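Local coordinates for response regulator CheY-like protein (Mesorhizobium loti, PDB 3SNK) that probably serves in signalling or pilus assembly, this piece being the N-terminal CheY-like receiver domain of a longer protein with a predicted ATP-binding ATPase domain, at residues V30-Y40 against G120-D131; P60-G69 against W85-D95. One frame throughout, in Å; residues are numbered along the deposited sequence.

Contact 1 (V30-Y40 against G120-D131)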
loop_
_atom_site.group_PDB
_atom_site.type_symbol
_atom_site.label_atom_id
_atom_site.label_comp_id
_atom_site.label_asym_id
_atom_site.label_seq_id
_atom_site.Cartn_x
_atom_site.Cartn_y
_atom_site.Cartn_z
ATOM N N VAL A 30 2.954 -10.054 -4.608
ATOM C CA VAL A 30 2.033 -8.997 -5.034
ATOM C C VAL A 30 2.442 -8.452 -6.411
ATOM O O VAL A 30 1.567 -8.272 -7.252
ATOM C CB VAL A 30 1.924 -7.855 -3.970
ATOM C CG1 VAL A 30 1.189 -6.630 -4.525
ATOM C CG2 VAL A 30 1.221 -8.373 -2.719
ATOM N N ALA A 31 3.748 -8.174 -6.642
ATOM C CA ALA A 31 4.169 -7.656 -7.951
ATOM C C ALA A 31 3.864 -8.664 -9.058
ATOM O O ALA A 31 3.364 -8.261 -10.100
ATOM C CB ALA A 31 5.642 -7.298 -7.961
ATOM N N THR A 32 4.101 -9.971 -8.812
ATOM C CA THR A 32 3.815 -11.030 -9.774
ATOM C C THR A 32 2.306 -11.061 -10.088
ATOM O O THR A 32 1.932 -11.129 -11.257
ATOM C CB THR A 32 4.318 -12.384 -9.257
ATOM O OG1 THR A 32 5.723 -12.281 -9.026
ATOM C CG2 THR A 32 4.088 -13.516 -10.237
ATOM N N ARG A 33 1.462 -11.070 -9.051
ATOM C CA ARG A 33 -0.003 -11.121 -9.215
ATOM C C ARG A 33 -0.540 -9.987 -10.065
ATOM O O ARG A 33 -1.347 -10.219 -10.971
ATOM C CB ARG A 33 -0.727 -11.099 -7.854
ATOM C CG ARG A 33 -0.872 -12.490 -7.255
ATOM C CD ARG A 33 -1.727 -12.524 -6.008
ATOM N NE ARG A 33 -1.726 -13.860 -5.409
ATOM C CZ ARG A 33 -1.221 -14.154 -4.212
ATOM N NH1 ARG A 33 -0.692 -13.200 -3.451
ATOM N NH2 ARG A 33 -1.260 -15.401 -3.758
ATOM N N LEU A 34 -0.101 -8.773 -9.775
ATOM C CA LEU A 34 -0.602 -7.576 -10.449
ATOM C C LEU A 34 -0.028 -7.436 -11.848
ATOM O O LEU A 34 -0.757 -7.020 -12.751
ATOM C CB LEU A 34 -0.326 -6.310 -9.612
ATOM C CG LEU A 34 -1.071 -6.194 -8.265
ATOM C CD1 LEU A 34 -0.796 -4.831 -7.616
ATOM C CD2 LEU A 34 -2.599 -6.363 -8.429
ATOM N N ASP A 35 1.252 -7.806 -12.040
ATOM C CA ASP A 35 1.901 -7.777 -13.343
ATOM C C ASP A 35 1.316 -8.852 -14.279
ATOM O O ASP A 35 1.304 -8.625 -15.488
ATOM C CB ASP A 35 3.432 -7.910 -13.222
ATOM C CG ASP A 35 4.143 -6.585 -12.921
ATOM O OD1 ASP A 35 3.480 -5.538 -12.944
ATOM O OD2 ASP A 35 5.371 -6.605 -12.695
ATOM N N ALA A 36 0.814 -9.999 -13.734
ATOM C CA ALA A 36 0.174 -11.050 -14.545
ATOM C C ALA A 36 -1.166 -10.542 -15.127
ATOM O O ALA A 36 -1.575 -10.994 -16.190
ATOM C CB ALA A 36 -0.040 -12.312 -13.730
ATOM N N LEU A 37 -1.793 -9.546 -14.470
ATOM C CA LEU A 37 -3.032 -8.910 -14.931
ATOM C C LEU A 37 -2.773 -7.927 -16.089
ATOM O O LEU A 37 -3.732 -7.484 -16.717
ATOM C CB LEU A 37 -3.758 -8.219 -13.783
ATOM C CG LEU A 37 -4.280 -9.133 -12.667
ATOM C CD1 LEU A 37 -4.908 -8.311 -11.576
ATOM C CD2 LEU A 37 -5.292 -10.144 -13.192
ATOM N N ALA A 38 -1.480 -7.620 -16.380
ATOM C CA ALA A 38 -0.936 -6.812 -17.486
ATOM C C ALA A 38 -1.392 -5.334 -17.527
ATOM O O ALA A 38 -0.712 -4.528 -18.167
ATOM C CB ALA A 38 -1.251 -7.465 -18.821
ATOM N N ILE A 39 -2.496 -4.974 -16.862
ATOM C CA ILE A 39 -3.015 -3.585 -16.885
ATOM C C ILE A 39 -2.387 -2.696 -15.779
ATOM O O ILE A 39 -2.878 -1.590 -15.542
ATOM C CB ILE A 39 -4.573 -3.570 -16.807
ATOM C CG1 ILE A 39 -5.073 -4.159 -15.455
ATOM C CG2 ILE A 39 -5.171 -4.307 -18.026
ATOM C CD1 ILE A 39 -6.588 -4.137 -15.177
ATOM N N TYR A 40 -1.307 -3.159 -15.123
ATOM C CA TYR A 40 -0.679 -2.395 -14.038
ATOM C C TYR A 40 0.838 -2.222 -14.218
ATOM O O TYR A 40 1.537 -3.174 -14.564
ATOM C CB TYR A 40 -0.980 -3.064 -12.679
ATOM C CG TYR A 40 -2.461 -3.154 -12.365
ATOM C CD1 TYR A 40 -3.240 -2.006 -12.242
ATOM C CD2 TYR A 40 -3.087 -4.387 -12.207
ATOM C CE1 TYR A 40 -4.605 -2.081 -11.979
ATOM C CE2 TYR A 40 -4.450 -4.475 -11.927
ATOM C CZ TYR A 40 -5.209 -3.318 -11.835
ATOM O OH TYR A 40 -6.551 -3.378 -11.541
ATOM N N GLY A 120 -5.179 -14.417 -2.891
ATOM C CA GLY A 120 -5.131 -13.842 -4.231
ATOM C C GLY A 120 -6.316 -12.955 -4.544
ATOM O O GLY A 120 -6.139 -11.769 -4.852
ATOM N N LYS A 121 -7.531 -13.519 -4.390
ATOM C CA LYS A 121 -8.819 -12.879 -4.654
ATOM C C LYS A 121 -9.001 -11.532 -3.925
ATOM O O LYS A 121 -9.448 -10.576 -4.555
ATOM C CB LYS A 121 -9.970 -13.822 -4.281
ATOM N N GLU A 122 -8.668 -11.465 -2.616
ATOM C CA GLU A 122 -8.829 -10.284 -1.761
ATOM C C GLU A 122 -8.021 -9.080 -2.267
ATOM O O GLU A 122 -8.523 -7.958 -2.217
ATOM C CB GLU A 122 -8.440 -10.611 -0.314
ATOM C CG GLU A 122 -9.496 -10.220 0.709
ATOM C CD GLU A 122 -9.233 -10.685 2.129
ATOM O OE1 GLU A 122 -8.091 -10.509 2.615
ATOM O OE2 GLU A 122 -10.179 -11.207 2.767
ATOM N N LEU A 123 -6.785 -9.310 -2.756
ATOM C CA LEU A 123 -5.949 -8.242 -3.292
ATOM C C LEU A 123 -6.483 -7.772 -4.642
ATOM O O LEU A 123 -6.582 -6.568 -4.857
ATOM C CB LEU A 123 -4.481 -8.683 -3.427
ATOM C CG LEU A 123 -3.523 -7.669 -4.075
ATOM C CD1 LEU A 123 -3.038 -6.644 -3.069
ATOM C CD2 LEU A 123 -2.357 -8.376 -4.752
ATOM N N LEU A 124 -6.830 -8.712 -5.545
ATOM C CA LEU A 124 -7.346 -8.394 -6.884
ATOM C C LEU A 124 -8.691 -7.695 -6.789
ATOM O O LEU A 124 -8.967 -6.842 -7.624
ATOM C CB LEU A 124 -7.445 -9.634 -7.808
ATOM C CG LEU A 124 -6.195 -10.549 -7.945
ATOM C CD1 LEU A 124 -6.436 -11.676 -8.944
ATOM C CD2 LEU A 124 -4.933 -9.770 -8.307
ATOM N N ASN A 125 -9.507 -8.014 -5.767
ATOM C CA ASN A 125 -10.784 -7.343 -5.540
ATOM C C ASN A 125 -10.548 -5.889 -5.130
ATOM O O ASN A 125 -11.238 -4.989 -5.616
ATOM C CB ASN A 125 -11.592 -8.062 -4.460
ATOM C CG ASN A 125 -12.330 -9.302 -4.921
ATOM O OD1 ASN A 125 -12.014 -9.928 -5.948
ATOM N ND2 ASN A 125 -13.328 -9.694 -4.142
ATOM N N ALA A 126 -9.552 -5.664 -4.251
ATOM C CA ALA A 126 -9.203 -4.336 -3.756
ATOM C C ALA A 126 -8.634 -3.452 -4.872
ATOM O O ALA A 126 -9.069 -2.318 -5.016
ATOM C CB ALA A 126 -8.221 -4.450 -2.610
ATOM N N VAL A 127 -7.733 -3.976 -5.699
ATOM C CA VAL A 127 -7.112 -3.194 -6.770
ATOM C C VAL A 127 -8.113 -2.897 -7.927
ATOM O O VAL A 127 -8.165 -1.754 -8.388
ATOM C CB VAL A 127 -5.801 -3.867 -7.275
ATOM C CG1 VAL A 127 -5.182 -3.082 -8.428
ATOM C CG2 VAL A 127 -4.789 -3.979 -6.139
ATOM N N THR A 128 -8.880 -3.908 -8.389
ATOM C CA THR A 128 -9.805 -3.764 -9.521
ATOM C C THR A 128 -11.012 -2.911 -9.188
ATOM O O THR A 128 -11.589 -2.340 -10.112
ATOM C CB THR A 128 -10.255 -5.110 -10.101
ATOM O OG1 THR A 128 -10.953 -5.850 -9.100
ATOM C CG2 THR A 128 -9.098 -5.909 -10.712
ATOM N N PHE A 129 -11.381 -2.796 -7.896
ATOM C CA PHE A 129 -12.475 -1.936 -7.433
ATOM C C PHE A 129 -12.214 -0.470 -7.822
ATOM O O PHE A 129 -13.161 0.272 -8.084
ATOM C CB PHE A 129 -12.649 -2.049 -5.905
ATOM C CG PHE A 129 -13.711 -1.149 -5.314
ATOM C CD1 PHE A 129 -15.050 -1.530 -5.316
ATOM C CD2 PHE A 129 -13.377 0.093 -4.781
ATOM C CE1 PHE A 129 -16.038 -0.679 -4.809
ATOM C CE2 PHE A 129 -14.364 0.943 -4.270
ATOM C CZ PHE A 129 -15.689 0.551 -4.287
ATOM N N HIS A 130 -10.938 -0.050 -7.841
ATOM C CA HIS A 130 -10.586 1.332 -8.177
ATOM C C HIS A 130 -10.359 1.526 -9.698
ATOM O O HIS A 130 -9.986 2.624 -10.114
ATOM C CB HIS A 130 -9.358 1.773 -7.368
ATOM C CG HIS A 130 -9.576 1.688 -5.887
ATOM N ND1 HIS A 130 -10.337 2.635 -5.209
ATOM C CD2 HIS A 130 -9.156 0.753 -5.006
ATOM C CE1 HIS A 130 -10.331 2.254 -3.943
ATOM N NE2 HIS A 130 -9.630 1.127 -3.772
ATOM N N ASP A 131 -10.620 0.478 -10.525
ATOM C CA ASP A 131 -10.464 0.553 -11.981
ATOM C C ASP A 131 -11.795 0.890 -12.641
ATOM O O ASP A 131 -12.266 2.016 -12.502
ATOM C CB ASP A 131 -9.879 -0.752 -12.551
ATOM C CG ASP A 131 -8.358 -0.784 -12.588
ATOM O OD1 ASP A 131 -7.729 -0.687 -11.502
ATOM O OD2 ASP A 131 -7.795 -0.913 -13.697
#
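Leu34 of helix 24-36 packs against Leu123, Leu124 and Val127 of helix 120-129, in a helix-helix contact on one face of the parallel sheet of a CheY-like receiver domain. The segment axes come within 10.9 Å and cross at -56°. These are the first and last helices of the domain, and both cover strand 62-68.

Leu34 sits at the middle of the seam. Its CD2 meets Val127 CG2 at 4.0 Å and also reaches Leu124 CD2, the two leucine side chains passing alongside each other, head to tail. One turn earlier, both methyls of Val30 touch Leu123 CD2. Leu123 points its CG away from its own backbone N (chi1 176°), which carries CD2 across to Val30. On the outer side, Leu37 CD1 presses on Leu124 CD2 at 3.6 Å. Arg33 runs out as an extended chain, and Gly120 CA lies over one face of its guanidinium, 3.6 Å from Arg33 NE.

Past the helix, Ala38 takes a positive phi and the chain turns into strand 40-45. Tyr40 then points back at helix 120-129. Its CZ lies 3.4 Å from Val127 CG1. Its OH gives a weak hydrogen bond to Asp131 OD1 (2.9 Å), which lies near the ring plane, while the carboxylate plane stands 86° from the ring. Lys15 makes a long, weak ion pair with the same oxygen.

Thus the seam is held mainly by branched apolar groups, and its one cross-segment hydrogen bond adds a weak polar link at the C-terminal end.

Contact 2 (P60-G69 against W85-D95)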
loop_
_atom_site.group_PDB
_atom_site.type_symbol
_atom_site.label_atom_id
_atom_site.label_comp_id
_atom_site.label_asym_id
_atom_site.label_seq_id
_atom_site.Cartn_x
_atom_site.Cartn_y
_atom_site.Cartn_z
ATOM N N PRO A 60 0.931 8.296 -9.670
ATOM C CA PRO A 60 0.381 7.112 -8.969
ATOM C C PRO A 60 -1.127 6.933 -9.151
ATOM O O PRO A 60 -1.876 7.895 -9.283
ATOM C CB PRO A 60 0.730 7.352 -7.496
ATOM C CG PRO A 60 0.890 8.856 -7.382
ATOM C CD PRO A 60 1.446 9.303 -8.714
ATOM N N GLY A 61 -1.520 5.675 -9.238
ATOM C CA GLY A 61 -2.903 5.260 -9.362
ATOM C C GLY A 61 -3.359 4.676 -8.044
ATOM O O GLY A 61 -4.401 5.069 -7.528
ATOM N N ILE A 62 -2.562 3.749 -7.488
ATOM C CA ILE A 62 -2.821 3.025 -6.240
ATOM C C ILE A 62 -1.541 2.859 -5.481
ATOM O O ILE A 62 -0.508 2.565 -6.081
ATOM C CB ILE A 62 -3.440 1.600 -6.516
ATOM C CG1 ILE A 62 -4.757 1.666 -7.276
ATOM C CG2 ILE A 62 -3.607 0.768 -5.230
ATOM C CD1 ILE A 62 -4.942 0.485 -8.181
ATOM N N VAL A 63 -1.627 2.940 -4.156
ATOM C CA VAL A 63 -0.527 2.658 -3.249
ATOM C C VAL A 63 -0.880 1.403 -2.448
ATOM O O VAL A 63 -2.012 1.261 -1.983
ATOM C CB VAL A 63 -0.205 3.859 -2.326
ATOM C CG1 VAL A 63 0.782 3.481 -1.226
ATOM C CG2 VAL A 63 0.353 5.009 -3.137
ATOM N N ILE A 64 0.079 0.499 -2.286
ATOM C CA ILE A 64 -0.088 -0.688 -1.446
ATOM C C ILE A 64 0.942 -0.569 -0.359
ATOM O O ILE A 64 2.155 -0.511 -0.628
ATOM C CB ILE A 64 -0.050 -2.036 -2.178
ATOM C CG1 ILE A 64 -1.171 -2.093 -3.237
ATOM C CG2 ILE A 64 -0.186 -3.202 -1.170
ATOM C CD1 ILE A 64 -1.059 -3.208 -4.229
ATOM N N LEU A 65 0.464 -0.454 0.866
ATOM C CA LEU A 65 1.379 -0.236 1.966
ATOM C C LEU A 65 1.338 -1.427 2.924
ATOM O O LEU A 65 0.312 -1.722 3.530
ATOM C CB LEU A 65 1.069 1.101 2.670
ATOM C CG LEU A 65 1.915 1.482 3.890
ATOM C CD1 LEU A 65 3.392 1.710 3.513
ATOM C CD2 LEU A 65 1.340 2.707 4.565
ATOM N N ASP A 66 2.462 -2.145 2.988
ATOM C CA ASP A 66 2.616 -3.267 3.909
ATOM C C ASP A 66 3.153 -2.724 5.221
ATOM O O ASP A 66 4.335 -2.401 5.316
ATOM C CB ASP A 66 3.555 -4.345 3.335
ATOM C CG ASP A 66 3.834 -5.531 4.251
ATOM O OD1 ASP A 66 3.067 -5.724 5.233
ATOM O OD2 ASP A 66 4.780 -6.315 3.944
ATOM N N LEU A 67 2.275 -2.614 6.216
ATOM C CA LEU A 67 2.590 -2.102 7.547
ATOM C C LEU A 67 3.225 -3.167 8.448
ATOM O O LEU A 67 3.901 -2.815 9.415
ATOM C CB LEU A 67 1.312 -1.557 8.195
ATOM C CG LEU A 67 0.735 -0.318 7.522
ATOM C CD1 LEU A 67 -0.704 -0.163 7.848
ATOM C CD2 LEU A 67 1.527 0.925 7.929
ATOM N N GLY A 68 3.000 -4.444 8.131
ATOM C CA GLY A 68 3.508 -5.579 8.910
ATOM C C GLY A 68 2.952 -5.539 10.317
ATOM O O GLY A 68 1.732 -5.415 10.497
ATOM N N GLY A 69 3.854 -5.533 11.303
ATOM C CA GLY A 69 3.508 -5.382 12.713
ATOM C C GLY A 69 3.002 -3.988 13.091
ATOM O O GLY A 69 2.573 -3.774 14.229
ATOM N N TRP A 85 0.677 11.822 -1.042
ATOM C CA TRP A 85 0.105 10.937 -2.062
ATOM C C TRP A 85 -1.282 11.416 -2.503
ATOM O O TRP A 85 -1.909 10.779 -3.339
ATOM C CB TRP A 85 0.021 9.502 -1.515
ATOM C CG TRP A 85 1.362 8.898 -1.265
ATOM C CD1 TRP A 85 2.113 9.007 -0.127
ATOM C CD2 TRP A 85 2.215 8.308 -2.251
ATOM N NE1 TRP A 85 3.332 8.400 -0.307
ATOM C CE2 TRP A 85 3.418 7.954 -1.604
ATOM C CE3 TRP A 85 2.054 7.987 -3.611
ATOM C CZ2 TRP A 85 4.468 7.324 -2.279
ATOM C CZ3 TRP A 85 3.078 7.326 -4.268
ATOM C CH2 TRP A 85 4.271 7.011 -3.608
ATOM N N ALA A 86 -1.752 12.550 -1.956
ATOM C CA ALA A 86 -3.037 13.181 -2.244
ATOM C C ALA A 86 -4.164 12.143 -2.090
ATOM O O ALA A 86 -4.128 11.393 -1.114
ATOM C CB ALA A 86 -3.024 13.843 -3.633
ATOM N N THR A 87 -5.130 12.067 -3.003
ATOM C CA THR A 87 -6.224 11.128 -2.775
ATOM C C THR A 87 -6.110 9.828 -3.585
ATOM O O THR A 87 -7.133 9.219 -3.914
ATOM C CB THR A 87 -7.589 11.805 -2.995
ATOM O OG1 THR A 87 -7.572 12.558 -4.211
ATOM C CG2 THR A 87 -8.016 12.655 -1.809
ATOM N N VAL A 88 -4.890 9.350 -3.828
ATOM C CA VAL A 88 -4.798 8.066 -4.514
ATOM C C VAL A 88 -5.311 6.977 -3.521
ATOM O O VAL A 88 -5.062 7.107 -2.311
ATOM C CB VAL A 88 -3.379 7.727 -5.074
ATOM C CG1 VAL A 88 -2.816 8.856 -5.922
ATOM C CG2 VAL A 88 -2.413 7.356 -3.971
ATOM N N PRO A 89 -6.040 5.952 -3.995
ATOM C CA PRO A 89 -6.434 4.856 -3.094
ATOM C C PRO A 89 -5.222 4.215 -2.433
ATOM O O PRO A 89 -4.151 4.042 -3.049
ATOM C CB PRO A 89 -7.134 3.847 -4.022
ATOM C CG PRO A 89 -7.510 4.636 -5.236
ATOM C CD PRO A 89 -6.466 5.687 -5.386
ATOM N N LEU A 90 -5.396 3.867 -1.158
ATOM C CA LEU A 90 -4.367 3.252 -0.366
ATOM C C LEU A 90 -4.869 1.915 0.131
ATOM O O LEU A 90 -5.957 1.825 0.712
ATOM C CB LEU A 90 -3.974 4.195 0.802
ATOM C CG LEU A 90 -3.096 3.605 1.940
ATOM C CD1 LEU A 90 -1.736 3.233 1.433
ATOM C CD2 LEU A 90 -2.908 4.641 3.081
ATOM N N ILE A 91 -4.118 0.866 -0.161
ATOM C CA ILE A 91 -4.492 -0.475 0.303
ATOM C C ILE A 91 -3.535 -0.793 1.414
ATOM O O ILE A 91 -2.320 -0.783 1.191
ATOM C CB ILE A 91 -4.547 -1.544 -0.817
ATOM C CG1 ILE A 91 -5.667 -1.197 -1.814
ATOM C CG2 ILE A 91 -4.773 -2.951 -0.219
ATOM C CD1 ILE A 91 -5.532 -1.871 -3.196
ATOM N N ALA A 92 -4.070 -0.999 2.625
ATOM C CA ALA A 92 -3.208 -1.302 3.766
ATOM C C ALA A 92 -3.206 -2.790 4.039
ATOM O O ALA A 92 -4.252 -3.433 4.042
ATOM C CB ALA A 92 -3.660 -0.537 4.996
ATOM N N VAL A 93 -1.999 -3.339 4.232
ATOM C CA VAL A 93 -1.787 -4.735 4.571
ATOM C C VAL A 93 -1.049 -4.729 5.895
ATOM O O VAL A 93 -0.019 -4.058 6.050
ATOM C CB VAL A 93 -1.047 -5.561 3.474
ATOM C CG1 VAL A 93 -1.028 -7.051 3.826
ATOM C CG2 VAL A 93 -1.674 -5.343 2.101
ATOM N N SER A 94 -1.583 -5.456 6.863
ATOM C CA SER A 94 -0.929 -5.546 8.153
ATOM C C SER A 94 -1.261 -6.846 8.824
ATOM O O SER A 94 -2.200 -7.541 8.426
ATOM C CB SER A 94 -1.362 -4.380 9.046
ATOM O OG SER A 94 -2.663 -4.591 9.576
ATOM N N ASP A 95 -0.527 -7.144 9.895
ATOM C CA ASP A 95 -0.845 -8.241 10.806
ATOM C C ASP A 95 -1.845 -7.608 11.792
ATOM O O ASP A 95 -2.353 -6.526 11.489
ATOM C CB ASP A 95 0.436 -8.779 11.466
ATOM C CG ASP A 95 1.348 -9.508 10.496
ATOM O OD1 ASP A 95 0.964 -10.616 10.032
ATOM O OD2 ASP A 95 2.447 -8.981 10.201
#
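Val63 opens the main-chain pairing of two parallel strands, bonded to Pro89 and Ile91. Val63 N donates to Pro89 O at 3.0 Å, and Val63 O accepts from Ile91 N at 2.8 Å. Leu65 repeats the pattern between Ile91 and Val93, its N-H pointing almost straight at Ile91 O (173°). Leu67 N then bonds to Val93 O at 2.7 Å. At the far end Asp95 N reaches Gly68 O from above the carbonyl plane, where Gly68 has positive phi.

Asp66 turns its carboxylate away from its own backbone N (chi1 177°). Its OD2 forms a salt bridge with Lys116 NZ and a hydrogen bond with Ser21 OG. An acidic residue at the end of this strand, with Lys116 just after strand 112-115, matches the phosphoacceptor region of receiver domains. A role in phosphorylation here is only inferred.

The strands belong to a beta-alpha-beta unit, joined through helix 78-82, at the centre of the sheet. On one face Ile64 and Ile91 run alongside each other in the same sense, and Ile91 CD1 touches Ile62 CG2 at 3.8 Å. Helix 120-129 covers these isoleucines. On the other face Leu90 CD1 fits between Val63 CG1 and Leu65 CB, 3.7 Å from each.

Val63 CG2 sits over one face of the Trp85 indole in a CH-pi contact, 3.9 Å from the centroid of the six-membered ring. Pro60 CB meets the edge of that indole near its plane. Trp85 NE1 is hydrogen-bonded to Phe50 O, and Phe50 stacks on the ring.

In the fold
Contact 2 forms the centre of the sheet, and contact 1 lies on one face of it. Their centres are about 13 Å apart. The 60-69 and 85-95 segments fall within the stretch of chain that contact 1 closes. The two contacts share side-chain packing. Val127 touches both strands, with CG1 3.6 Å from Ile62 CD1 and CG2 3.7 Å from Ile91 CD1. Leu34 CD1 meets Ile64 CD1 at 3.8 Å. Near the chain's end, His130 ND1 packs on Pro89 CG at 3.5 Å. The presumed phosphoacceptor region around Asp66 belongs to contact 2, at the C-terminal end of strand 62-68.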